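Local coordinates for thioesterase superfamily protein (Sulfolobus solfataricus, PDB 2GF6), which is a putative thioesterase of the hotdog superfamily that binds coenzyme A and probably hydrolyses fatty acyl-CoA thioesters, at residues Asn82-Glu94 with Thr122-Ile134. Numbering follows the deposited sequence.
Sequences NPKILSNKTIKFE and TEMPKEIMDKLSI
The carbonyl O of Thr122 rests 3.3 Å from CB of Lys89, whose side chain runs on past the backbone of Thr122 and Glu123 until NZ reaches a hydrogen bond with OG of Ser121. Glu123 sends its carboxylate back to the turn: with CG anti to the backbone N (chi1 175°), the extended side chain crosses that of Asn88 at about a right angle. ND2 of Asn88 donates to Glu123 OE1 at 2.4 Å, a very short separation that leaves the exact placement doubtful, and the amide and carboxylate planes lie 73° apart. Met124, present as selenomethionine, is tied by its backbone, N donating to Asn88 O at 2.9 Å in an almost linear bond, while its side chain bends at chi3 to bring CE 3.7 Å from the carbonyl C of Lys89 and 3.8 Å from CG1 of Ile91. The segment 82-94 is a beta hairpin of the antiparallel hotdog sheet, its turn fastened by an ST turn in which Ser87 OG accepts from Lys89 N; Leu86 and Thr90 touch bound coenzyme A, Thr90 pointing away from the 122-134 segment. Pro125 occupies the N-cap position of the C-terminal helix 126-132, which packs against this end of the hairpin and also meets the long helix 26-45, where Leu132 touches Phe40. Met129, also selenomethionine, folded at chi2 and chi3, lays CE 3.7 Å from the carbonyl O of Ser87, and its SE passes CD1 of Ile85, the two side chains running in opposite directions. One turn on, Leu132 CD1 and Ile91 CD1 meet tip to tip at 3.5 Å, while CB of Leu132 lies 4.1 Å from CD1 of Ile85.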
# COMPACT_ATOMS: atom_id res chain seq x y z
N ASN A 82 -14.68 -14.71 -13.91
CA ASN A 82 -15.70 -14.79 -14.94
C ASN A 82 -15.83 -13.45 -15.66
O ASN A 82 -16.59 -12.60 -15.22
CB ASN A 82 -17.04 -15.17 -14.31
CG ASN A 82 -18.13 -15.42 -15.36
OD1 ASN A 82 -17.99 -16.29 -16.20
ND2 ASN A 82 -19.24 -14.67 -15.29
N PRO A 83 -15.10 -13.27 -16.76
CA PRO A 83 -15.24 -12.04 -17.55
C PRO A 83 -16.58 -11.99 -18.29
O PRO A 83 -16.96 -12.97 -18.93
CB PRO A 83 -14.08 -12.11 -18.54
CG PRO A 83 -13.20 -13.23 -18.06
CD PRO A 83 -14.10 -14.18 -17.35
N LYS A 84 -17.29 -10.88 -18.18
CA LYS A 84 -18.54 -10.63 -18.90
C LYS A 84 -18.33 -9.39 -19.76
O LYS A 84 -18.08 -8.31 -19.24
CB LYS A 84 -19.70 -10.34 -17.94
CG LYS A 84 -20.28 -11.52 -17.25
CD LYS A 84 -21.55 -11.10 -16.45
CE LYS A 84 -22.32 -12.32 -15.88
NZ LYS A 84 -22.74 -12.11 -14.43
N ILE A 85 -18.42 -9.56 -21.06
CA ILE A 85 -18.29 -8.46 -21.98
C ILE A 85 -19.64 -7.71 -22.08
O ILE A 85 -20.59 -8.23 -22.67
CB ILE A 85 -17.81 -8.98 -23.34
CG1 ILE A 85 -16.39 -9.54 -23.19
CG2 ILE A 85 -17.86 -7.87 -24.39
CD1 ILE A 85 -15.88 -10.23 -24.42
N LEU A 86 -19.70 -6.51 -21.49
CA LEU A 86 -20.91 -5.66 -21.50
C LEU A 86 -21.12 -4.82 -22.77
O LEU A 86 -22.26 -4.48 -23.13
CB LEU A 86 -20.92 -4.71 -20.31
CG LEU A 86 -20.61 -5.34 -18.95
CD1 LEU A 86 -20.80 -4.30 -17.87
CD2 LEU A 86 -21.47 -6.53 -18.71
N SER A 87 -20.04 -4.50 -23.46
CA SER A 87 -20.13 -3.69 -24.64
C SER A 87 -18.87 -3.80 -25.51
O SER A 87 -17.95 -4.57 -25.20
CB SER A 87 -20.37 -2.23 -24.23
OG SER A 87 -19.23 -1.67 -23.62
N ASN A 88 -18.81 -3.00 -26.56
CA ASN A 88 -17.59 -2.85 -27.35
C ASN A 88 -16.42 -2.23 -26.58
O ASN A 88 -15.31 -2.13 -27.10
CB ASN A 88 -17.87 -2.09 -28.69
CG ASN A 88 -18.24 -0.61 -28.50
OD1 ASN A 88 -18.80 -0.22 -27.51
ND2 ASN A 88 -17.96 0.20 -29.50
N LYS A 89 -16.64 -1.85 -25.32
CA LYS A 89 -15.60 -1.17 -24.58
C LYS A 89 -15.51 -1.40 -23.09
O LYS A 89 -14.57 -0.91 -22.47
CB LYS A 89 -15.70 0.34 -24.83
CG LYS A 89 -16.97 0.99 -24.40
CD LYS A 89 -16.94 2.50 -24.67
CE LYS A 89 -16.89 2.84 -26.13
NZ LYS A 89 -17.03 4.34 -26.34
N THR A 90 -16.45 -2.16 -22.52
CA THR A 90 -16.53 -2.38 -21.07
C THR A 90 -16.62 -3.88 -20.75
O THR A 90 -17.31 -4.64 -21.44
CB THR A 90 -17.77 -1.72 -20.52
OG1 THR A 90 -17.70 -0.32 -20.78
CG2 THR A 90 -17.86 -1.94 -19.08
N ILE A 91 -15.90 -4.29 -19.71
CA ILE A 91 -15.91 -5.68 -19.23
C ILE A 91 -16.17 -5.68 -17.75
O ILE A 91 -15.66 -4.82 -17.06
CB ILE A 91 -14.55 -6.34 -19.42
CG1 ILE A 91 -14.18 -6.35 -20.90
CG2 ILE A 91 -14.55 -7.79 -18.88
CD1 ILE A 91 -12.72 -6.66 -21.15
N LYS A 92 -16.96 -6.64 -17.27
CA LYS A 92 -17.20 -6.85 -15.87
C LYS A 92 -16.47 -8.13 -15.49
O LYS A 92 -16.82 -9.20 -15.95
CB LYS A 92 -18.68 -7.04 -15.61
CG LYS A 92 -19.05 -7.34 -14.19
CD LYS A 92 -20.57 -7.43 -14.10
CE LYS A 92 -21.04 -7.62 -12.68
NZ LYS A 92 -22.43 -8.11 -12.72
N PHE A 93 -15.44 -7.98 -14.66
CA PHE A 93 -14.63 -9.08 -14.22
C PHE A 93 -15.20 -9.51 -12.90
O PHE A 93 -14.90 -8.89 -11.90
CB PHE A 93 -13.18 -8.63 -14.05
CG PHE A 93 -12.44 -8.46 -15.35
CD1 PHE A 93 -12.08 -9.56 -16.10
CD2 PHE A 93 -12.08 -7.19 -15.82
CE1 PHE A 93 -11.39 -9.42 -17.29
CE2 PHE A 93 -11.39 -7.05 -17.01
CZ PHE A 93 -11.04 -8.16 -17.75
N GLU A 94 -16.06 -10.52 -12.91
CA GLU A 94 -16.62 -11.14 -11.69
C GLU A 94 -15.60 -12.11 -11.10
O GLU A 94 -14.91 -12.78 -11.85
CB GLU A 94 -17.89 -11.92 -12.02
CG GLU A 94 -18.96 -11.15 -12.80
CD GLU A 94 -20.27 -11.96 -12.98
OE1 GLU A 94 -20.24 -13.21 -13.15
OE2 GLU A 94 -21.35 -11.34 -12.99
N THR A 122 -13.10 4.28 -25.40
CA THR A 122 -12.86 3.98 -26.80
C THR A 122 -13.17 2.49 -27.07
O THR A 122 -12.98 1.67 -26.21
CB THR A 122 -11.42 4.32 -27.19
OG1 THR A 122 -11.28 4.24 -28.61
CG2 THR A 122 -10.48 3.38 -26.60
N GLU A 123 -13.69 2.18 -28.26
CA GLU A 123 -13.97 0.80 -28.66
C GLU A 123 -12.68 -0.02 -28.60
O GLU A 123 -11.63 0.45 -29.04
CB GLU A 123 -14.53 0.78 -30.09
CG GLU A 123 -14.75 -0.62 -30.65
CD GLU A 123 -15.71 -0.67 -31.81
OE1 GLU A 123 -16.88 -0.30 -31.62
OE2 GLU A 123 -15.29 -1.08 -32.91
N MSE A 124 -12.74 -1.23 -28.05
CA MSE A 124 -11.58 -2.14 -28.08
C MSE A 124 -11.25 -2.58 -29.50
O MSE A 124 -12.14 -2.91 -30.26
CB MSE A 124 -11.84 -3.37 -27.24
CG MSE A 124 -11.92 -3.03 -25.82
SE MSE A 124 -12.00 -4.63 -24.76
CE MSE A 124 -13.93 -4.53 -24.22
N PRO A 125 -9.98 -2.54 -29.87
CA PRO A 125 -9.65 -2.95 -31.22
C PRO A 125 -10.13 -4.37 -31.49
O PRO A 125 -10.30 -5.15 -30.56
CB PRO A 125 -8.11 -2.92 -31.24
CG PRO A 125 -7.73 -2.04 -30.16
CD PRO A 125 -8.79 -2.10 -29.13
N LYS A 126 -10.33 -4.70 -32.77
CA LYS A 126 -10.85 -6.01 -33.11
C LYS A 126 -9.78 -7.06 -32.80
O LYS A 126 -10.11 -8.16 -32.37
CB LYS A 126 -11.34 -6.05 -34.58
CG LYS A 126 -12.44 -4.97 -34.96
CD LYS A 126 -13.95 -5.39 -34.80
CE LYS A 126 -14.86 -4.63 -35.84
NZ LYS A 126 -16.37 -4.65 -35.64
N GLU A 127 -8.50 -6.73 -33.01
CA GLU A 127 -7.42 -7.61 -32.53
C GLU A 127 -7.82 -8.17 -31.17
O GLU A 127 -7.95 -9.39 -30.98
CB GLU A 127 -6.07 -6.87 -32.37
CG GLU A 127 -5.18 -7.48 -31.21
CD GLU A 127 -3.73 -6.99 -31.18
OE1 GLU A 127 -3.03 -7.06 -32.24
OE2 GLU A 127 -3.28 -6.57 -30.07
N ILE A 128 -8.04 -7.26 -30.23
CA ILE A 128 -8.28 -7.61 -28.83
C ILE A 128 -9.64 -8.27 -28.61
O ILE A 128 -9.74 -9.25 -27.85
CB ILE A 128 -8.10 -6.34 -27.96
CG1 ILE A 128 -6.59 -6.05 -27.81
CG2 ILE A 128 -8.76 -6.46 -26.58
CD1 ILE A 128 -6.22 -4.62 -28.06
N MSE A 129 -10.66 -7.76 -29.28
CA MSE A 129 -12.01 -8.27 -29.07
C MSE A 129 -12.23 -9.67 -29.65
O MSE A 129 -13.02 -10.44 -29.10
CB MSE A 129 -13.04 -7.31 -29.67
CG MSE A 129 -14.46 -7.62 -29.20
SE MSE A 129 -14.56 -7.65 -27.25
CE MSE A 129 -15.04 -5.86 -27.02
N ASP A 130 -11.58 -9.98 -30.77
CA ASP A 130 -11.62 -11.32 -31.35
C ASP A 130 -11.11 -12.35 -30.34
O ASP A 130 -11.70 -13.41 -30.19
CB ASP A 130 -10.82 -11.38 -32.67
CG ASP A 130 -11.50 -10.60 -33.82
OD1 ASP A 130 -12.68 -10.23 -33.68
OD2 ASP A 130 -10.86 -10.38 -34.89
N LYS A 131 -10.03 -12.02 -29.63
CA LYS A 131 -9.43 -12.96 -28.67
C LYS A 131 -10.23 -13.09 -27.36
O LYS A 131 -10.45 -14.19 -26.87
CB LYS A 131 -7.97 -12.58 -28.39
CG LYS A 131 -7.03 -12.87 -29.58
CD LYS A 131 -5.62 -13.26 -29.11
CE LYS A 131 -4.84 -14.04 -30.16
NZ LYS A 131 -5.26 -15.47 -30.29
N LEU A 132 -10.66 -11.96 -26.82
CA LEU A 132 -11.55 -11.95 -25.66
C LEU A 132 -12.85 -12.67 -25.88
O LEU A 132 -13.42 -13.22 -24.95
CB LEU A 132 -11.90 -10.52 -25.25
CG LEU A 132 -11.03 -9.87 -24.20
CD1 LEU A 132 -11.57 -8.48 -23.91
CD2 LEU A 132 -10.96 -10.73 -22.93
N SER A 133 -13.35 -12.65 -27.11
CA SER A 133 -14.66 -13.24 -27.42
C SER A 133 -14.67 -14.78 -27.41
O SER A 133 -15.74 -15.39 -27.41
CB SER A 133 -15.19 -12.74 -28.76
OG SER A 133 -14.68 -13.52 -29.82
N ILE A 134 -13.48 -15.41 -27.39
CA ILE A 134 -13.38 -16.87 -27.33
C ILE A 134 -13.48 -17.42 -25.90
O ILE A 134 -12.82 -16.91 -25.00
CB ILE A 134 -12.06 -17.37 -27.96
CG1 ILE A 134 -11.92 -16.84 -29.39
CG2 ILE A 134 -11.99 -18.92 -27.96
CD1 ILE A 134 -10.60 -17.18 -30.03